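Local coordinates for protein mandelate racemase/muconate lactonizing enzyme (Polaromonas sp., PDB 2OG9) that probably works as a mandelate racemase-like enzyme of the enolase superfamily, in which the alpha-proton of a carboxylic acid is removed and an enolate intermediate is formed, at residues Y24-T29 / K372-E377; D288-G293 / E319-L324. One frame throughout, in Å; residues are numbered along the deposited sequence.

Contact 1 (Y24-T29 / K372-E377) lies at the surface and contact 2 (D288-G293 / E319-L324) is wholly buried near the middle of the chain. Their centres are 21 Å apart, their nearest atoms are about 9 Å apart, and they share no helix or strand. Contact 1 joins the end of strand 15-26 to the start of strand 375-382 through a backbone hydrogen bond, flat stacking and bridging waters. Contact 2, nested inside that loop, joins helices 289-292 and 318-326 mainly by apolar packing, with a backbone N at the edge of an imidazole. D288 and R291 find polar partners in their own segment and in Y67, and H323 in A139 and L363.

Contact 1 (Y24-T29 / K372-E377); sequences YLPLAT and KAWTRE
A surface contact of one backbone hydrogen bond and two side-chain stacks joins Y24-P26, at the end of strand 15-26, to W374 and R376, where helix 370-374 passes into strand 375-382. Y24 N donates an almost straight hydrogen bond to W374 O (2.9 Å, 167°), approaching from above the carbonyl plane. R376 then lays its guanidinium flat on the Y24 ring, the planes only 7° apart. CZ of R376 is 4.0 Å from the centroid of the Y24 ring but off-centre, so the cation-pi contact falls toward the CB side: Y24 CG sits over the middle of the guanidinium. The arginine chain, extended from CG to NE, crosses the tyrosine and puts its CD 3.3 Å from Y24 CD2. Y24 and R376 lie on neighbouring strands of the antiparallel sheet of the N-terminal capping domain, as in other enolase superfamily members. R376 NH2 also forms a salt bridge with E46 of the adjoining strand 46-56. Beyond Y24, P26 CD stands 3.5 Å from the centroid of the W374 six-membered ring in a CH-pi contact, while L25 CD1 touches W374 CZ3 at 3.6 Å. One water links Y24 OH (2.7 Å) to OE1 of E377 (2.8 Å).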
# COMPACT_ATOMS: atom_id res chain seq x y z
N TYR A 24 40.18 -9.97 -28.45
CA TYR A 24 39.83 -11.22 -27.80
C TYR A 24 40.90 -11.70 -26.84
O TYR A 24 41.95 -12.20 -27.25
CB TYR A 24 39.52 -12.30 -28.84
CG TYR A 24 38.18 -12.08 -29.50
CD1 TYR A 24 37.06 -12.80 -29.09
CD2 TYR A 24 38.01 -11.10 -30.48
CE1 TYR A 24 35.80 -12.56 -29.65
CE2 TYR A 24 36.77 -10.84 -31.04
CZ TYR A 24 35.67 -11.58 -30.63
OH TYR A 24 34.44 -11.35 -31.19
N LEU A 25 40.62 -11.52 -25.55
CA LEU A 25 41.51 -11.89 -24.47
C LEU A 25 41.47 -13.39 -24.20
O LEU A 25 40.44 -13.92 -23.76
CB LEU A 25 41.11 -11.14 -23.20
CG LEU A 25 41.83 -11.50 -21.89
CD1 LEU A 25 43.30 -11.12 -22.00
CD2 LEU A 25 41.16 -10.75 -20.73
N PRO A 26 42.57 -14.10 -24.46
CA PRO A 26 42.57 -15.54 -24.20
C PRO A 26 42.75 -15.77 -22.71
O PRO A 26 43.52 -15.07 -22.06
CB PRO A 26 43.76 -16.03 -25.02
CG PRO A 26 44.72 -14.91 -24.88
CD PRO A 26 43.85 -13.67 -25.05
N LEU A 27 42.03 -16.74 -22.15
CA LEU A 27 42.15 -17.02 -20.73
C LEU A 27 43.13 -18.17 -20.52
O LEU A 27 43.04 -19.20 -21.19
CB LEU A 27 40.78 -17.36 -20.14
CG LEU A 27 39.71 -16.27 -20.27
CD1 LEU A 27 38.43 -16.73 -19.62
CD2 LEU A 27 40.20 -14.98 -19.62
N ALA A 28 44.08 -17.98 -19.61
CA ALA A 28 45.08 -19.00 -19.32
C ALA A 28 44.40 -20.27 -18.81
O ALA A 28 44.93 -21.37 -18.95
CB ALA A 28 46.07 -18.49 -18.29
N THR A 29 43.23 -20.09 -18.22
CA THR A 29 42.48 -21.21 -17.67
C THR A 29 41.00 -21.17 -18.06
O THR A 29 40.26 -20.30 -17.62
CB THR A 29 42.58 -21.23 -16.13
OG1 THR A 29 41.60 -22.14 -15.60
CG2 THR A 29 42.34 -19.83 -15.56
N LYS A 372 47.24 -5.55 -29.79
CA LYS A 372 47.30 -5.59 -31.24
C LYS A 372 47.15 -7.02 -31.76
O LYS A 372 46.31 -7.29 -32.62
CB LYS A 372 48.62 -4.99 -31.73
CG LYS A 372 48.91 -5.13 -33.22
CD LYS A 372 48.17 -4.11 -34.09
CE LYS A 372 46.69 -4.41 -34.22
NZ LYS A 372 46.02 -3.47 -35.17
N ALA A 373 47.95 -7.93 -31.23
CA ALA A 373 47.92 -9.33 -31.65
C ALA A 373 46.58 -10.02 -31.40
O ALA A 373 46.25 -11.00 -32.08
CB ALA A 373 49.03 -10.10 -30.95
N TRP A 374 45.81 -9.53 -30.44
CA TRP A 374 44.53 -10.15 -30.12
C TRP A 374 43.33 -9.44 -30.74
O TRP A 374 42.19 -9.86 -30.54
CB TRP A 374 44.34 -10.23 -28.61
CG TRP A 374 45.31 -11.14 -27.90
CD1 TRP A 374 45.91 -12.26 -28.40
CD2 TRP A 374 45.73 -11.04 -26.54
NE1 TRP A 374 46.67 -12.87 -27.43
CE2 TRP A 374 46.58 -12.14 -26.28
CE3 TRP A 374 45.47 -10.13 -25.50
CZ2 TRP A 374 47.17 -12.36 -25.02
CZ3 TRP A 374 46.06 -10.34 -24.25
CH2 TRP A 374 46.89 -11.45 -24.03
N THR A 375 43.59 -8.38 -31.49
CA THR A 375 42.52 -7.62 -32.13
C THR A 375 42.04 -8.30 -33.41
O THR A 375 42.82 -8.52 -34.34
CB THR A 375 43.00 -6.20 -32.45
OG1 THR A 375 43.45 -5.57 -31.24
CG2 THR A 375 41.87 -5.37 -33.05
N ARG A 376 40.75 -8.64 -33.45
CA ARG A 376 40.19 -9.31 -34.62
C ARG A 376 39.41 -8.35 -35.51
O ARG A 376 39.16 -8.64 -36.69
CB ARG A 376 39.29 -10.47 -34.19
CG ARG A 376 40.05 -11.55 -33.44
CD ARG A 376 39.15 -12.73 -33.08
NE ARG A 376 39.84 -13.65 -32.18
CZ ARG A 376 39.26 -14.68 -31.57
NH1 ARG A 376 37.97 -14.93 -31.77
NH2 ARG A 376 39.96 -15.46 -30.76
N GLU A 377 39.01 -7.21 -34.95
CA GLU A 377 38.26 -6.21 -35.69
C GLU A 377 38.61 -4.82 -35.17
O GLU A 377 38.92 -4.65 -33.99
CB GLU A 377 36.75 -6.41 -35.52
CG GLU A 377 36.17 -7.66 -36.16
CD GLU A 377 34.65 -7.64 -36.19
OE1 GLU A 377 34.01 -7.85 -35.13
OE2 GLU A 377 34.08 -7.41 -37.28
O HOH W 1 34.27 -9.05 -32.61
O HOH W 2 42.62 -14.05 -29.22

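Contact 2 (D288-G293 / E319-L324); sequences DAPRVG and ELHVHL
D288 and A289 meet the rim of the H321 imidazole where the short helix 289-292 faces helix 318-326. D288 occupies the N-cap position. Its OD1 accepts from R291 N at 3.2 Å with an N-H...O angle of 163°, the donor coming from above the carboxylate plane. That same OD1 lies in the plane of the H321 ring, at its edge, although the carboxylate itself is turned 80° from the ring. The other oxygen, OD2, is hydrogen-bonded to Y67 OH and also faces R291 NE at 3.7 Å in a long pairing of charges.

The next residue, A289, makes the central contact. Its backbone N, too, lies at the edge of the imidazole, near the ring plane. Its methyl points toward helix 318-326, where it packs against the imidazole and also meets L320 CD2 at 3.6 Å and L324 CD1 at 3.9 Å, so one small side chain touches three larger ones. P290 follows with its ring tip to tip with the L320 side chain, P290 CD lying 3.9 Å from L320 CD2. The turn ends at G293, whose positive phi closes it in a Schellman motif, with two bonds back into the last turn of the helix.

Both helices follow strands of the barrel, 284-285 and 311-312, at the C-terminal side that carries the active site in the enolase superfamily. F298 of helix 295-307 packs on A289 and L324, L138 of helix 138-142 on L320, and Y67 of strand 61-69 on P290, so helices 295-307 and 138-142 and strand 61-69 of the N-terminal sheet all border the pair.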
# COMPACT_ATOMS: atom_id res chain seq x y z
N ASP A 288 27.74 -3.64 -12.64
CA ASP A 288 28.92 -3.85 -13.47
C ASP A 288 28.88 -2.69 -14.47
O ASP A 288 28.06 -2.69 -15.39
CB ASP A 288 28.79 -5.20 -14.19
CG ASP A 288 29.94 -5.51 -15.12
OD1 ASP A 288 30.55 -4.56 -15.67
OD2 ASP A 288 30.23 -6.70 -15.33
N ALA A 289 29.76 -1.71 -14.29
CA ALA A 289 29.78 -0.53 -15.17
C ALA A 289 29.71 -0.85 -16.67
O ALA A 289 28.79 -0.42 -17.36
CB ALA A 289 31.00 0.34 -14.86
N PRO A 290 30.70 -1.60 -17.20
CA PRO A 290 30.68 -1.94 -18.63
C PRO A 290 29.38 -2.62 -19.07
O PRO A 290 28.86 -2.36 -20.15
CB PRO A 290 31.88 -2.86 -18.79
CG PRO A 290 32.83 -2.36 -17.75
CD PRO A 290 31.92 -2.12 -16.56
N ARG A 291 28.86 -3.49 -18.21
CA ARG A 291 27.65 -4.22 -18.53
C ARG A 291 26.37 -3.37 -18.53
O ARG A 291 25.43 -3.67 -19.27
CB ARG A 291 27.49 -5.40 -17.57
CG ARG A 291 26.39 -6.37 -17.95
CD ARG A 291 26.46 -7.67 -17.16
NE ARG A 291 27.71 -8.39 -17.38
CZ ARG A 291 27.89 -9.68 -17.10
NH1 ARG A 291 26.88 -10.38 -16.59
NH2 ARG A 291 29.05 -10.27 -17.33
N VAL A 292 26.32 -2.32 -17.72
CA VAL A 292 25.12 -1.49 -17.65
C VAL A 292 25.15 -0.27 -18.58
O VAL A 292 24.19 0.50 -18.63
CB VAL A 292 24.84 -1.00 -16.20
CG1 VAL A 292 24.69 -2.19 -15.27
CG2 VAL A 292 25.95 -0.08 -15.73
N GLY A 293 26.25 -0.09 -19.31
CA GLY A 293 26.33 1.03 -20.23
C GLY A 293 27.36 2.09 -19.90
O GLY A 293 27.31 3.20 -20.44
N GLU A 319 39.93 -2.61 -12.61
CA GLU A 319 40.68 -1.47 -13.14
C GLU A 319 39.80 -0.22 -13.21
O GLU A 319 40.27 0.92 -13.09
CB GLU A 319 41.25 -1.79 -14.53
CG GLU A 319 42.36 -2.86 -14.55
CD GLU A 319 41.85 -4.29 -14.47
OE1 GLU A 319 40.62 -4.49 -14.42
OE2 GLU A 319 42.69 -5.22 -14.45
N LEU A 320 38.51 -0.44 -13.42
CA LEU A 320 37.54 0.65 -13.49
C LEU A 320 36.79 0.80 -12.17
O LEU A 320 36.65 1.90 -11.64
CB LEU A 320 36.53 0.38 -14.62
CG LEU A 320 35.27 1.25 -14.67
CD1 LEU A 320 35.64 2.71 -14.82
CD2 LEU A 320 34.41 0.80 -15.85
N HIS A 321 36.32 -0.32 -11.61
CA HIS A 321 35.54 -0.26 -10.38
C HIS A 321 36.27 0.22 -9.13
O HIS A 321 35.62 0.70 -8.20
CB HIS A 321 34.88 -1.61 -10.13
CG HIS A 321 33.85 -1.96 -11.15
ND1 HIS A 321 32.83 -1.09 -11.51
CD2 HIS A 321 33.67 -3.07 -11.90
CE1 HIS A 321 32.08 -1.66 -12.43
NE2 HIS A 321 32.56 -2.86 -12.69
N VAL A 322 37.59 0.10 -9.09
CA VAL A 322 38.31 0.57 -7.91
C VAL A 322 38.08 2.08 -7.78
O VAL A 322 37.98 2.61 -6.66
CB VAL A 322 39.83 0.27 -8.00
CG1 VAL A 322 40.46 0.95 -9.20
CG2 VAL A 322 40.51 0.73 -6.72
N HIS A 323 37.99 2.77 -8.91
CA HIS A 323 37.75 4.21 -8.89
C HIS A 323 36.31 4.52 -8.48
O HIS A 323 36.07 5.42 -7.67
CB HIS A 323 38.00 4.81 -10.28
CG HIS A 323 39.45 4.84 -10.66
ND1 HIS A 323 40.34 5.75 -10.14
CD2 HIS A 323 40.16 4.05 -11.50
CE1 HIS A 323 41.54 5.52 -10.63
NE2 HIS A 323 41.46 4.50 -11.46
N LEU A 324 35.37 3.79 -9.05
CA LEU A 324 33.96 4.00 -8.75
C LEU A 324 33.65 3.64 -7.29
O LEU A 324 32.92 4.36 -6.61
CB LEU A 324 33.10 3.18 -9.71
CG LEU A 324 33.26 3.59 -11.18
CD1 LEU A 324 32.52 2.64 -12.11
CD2 LEU A 324 32.75 5.02 -11.36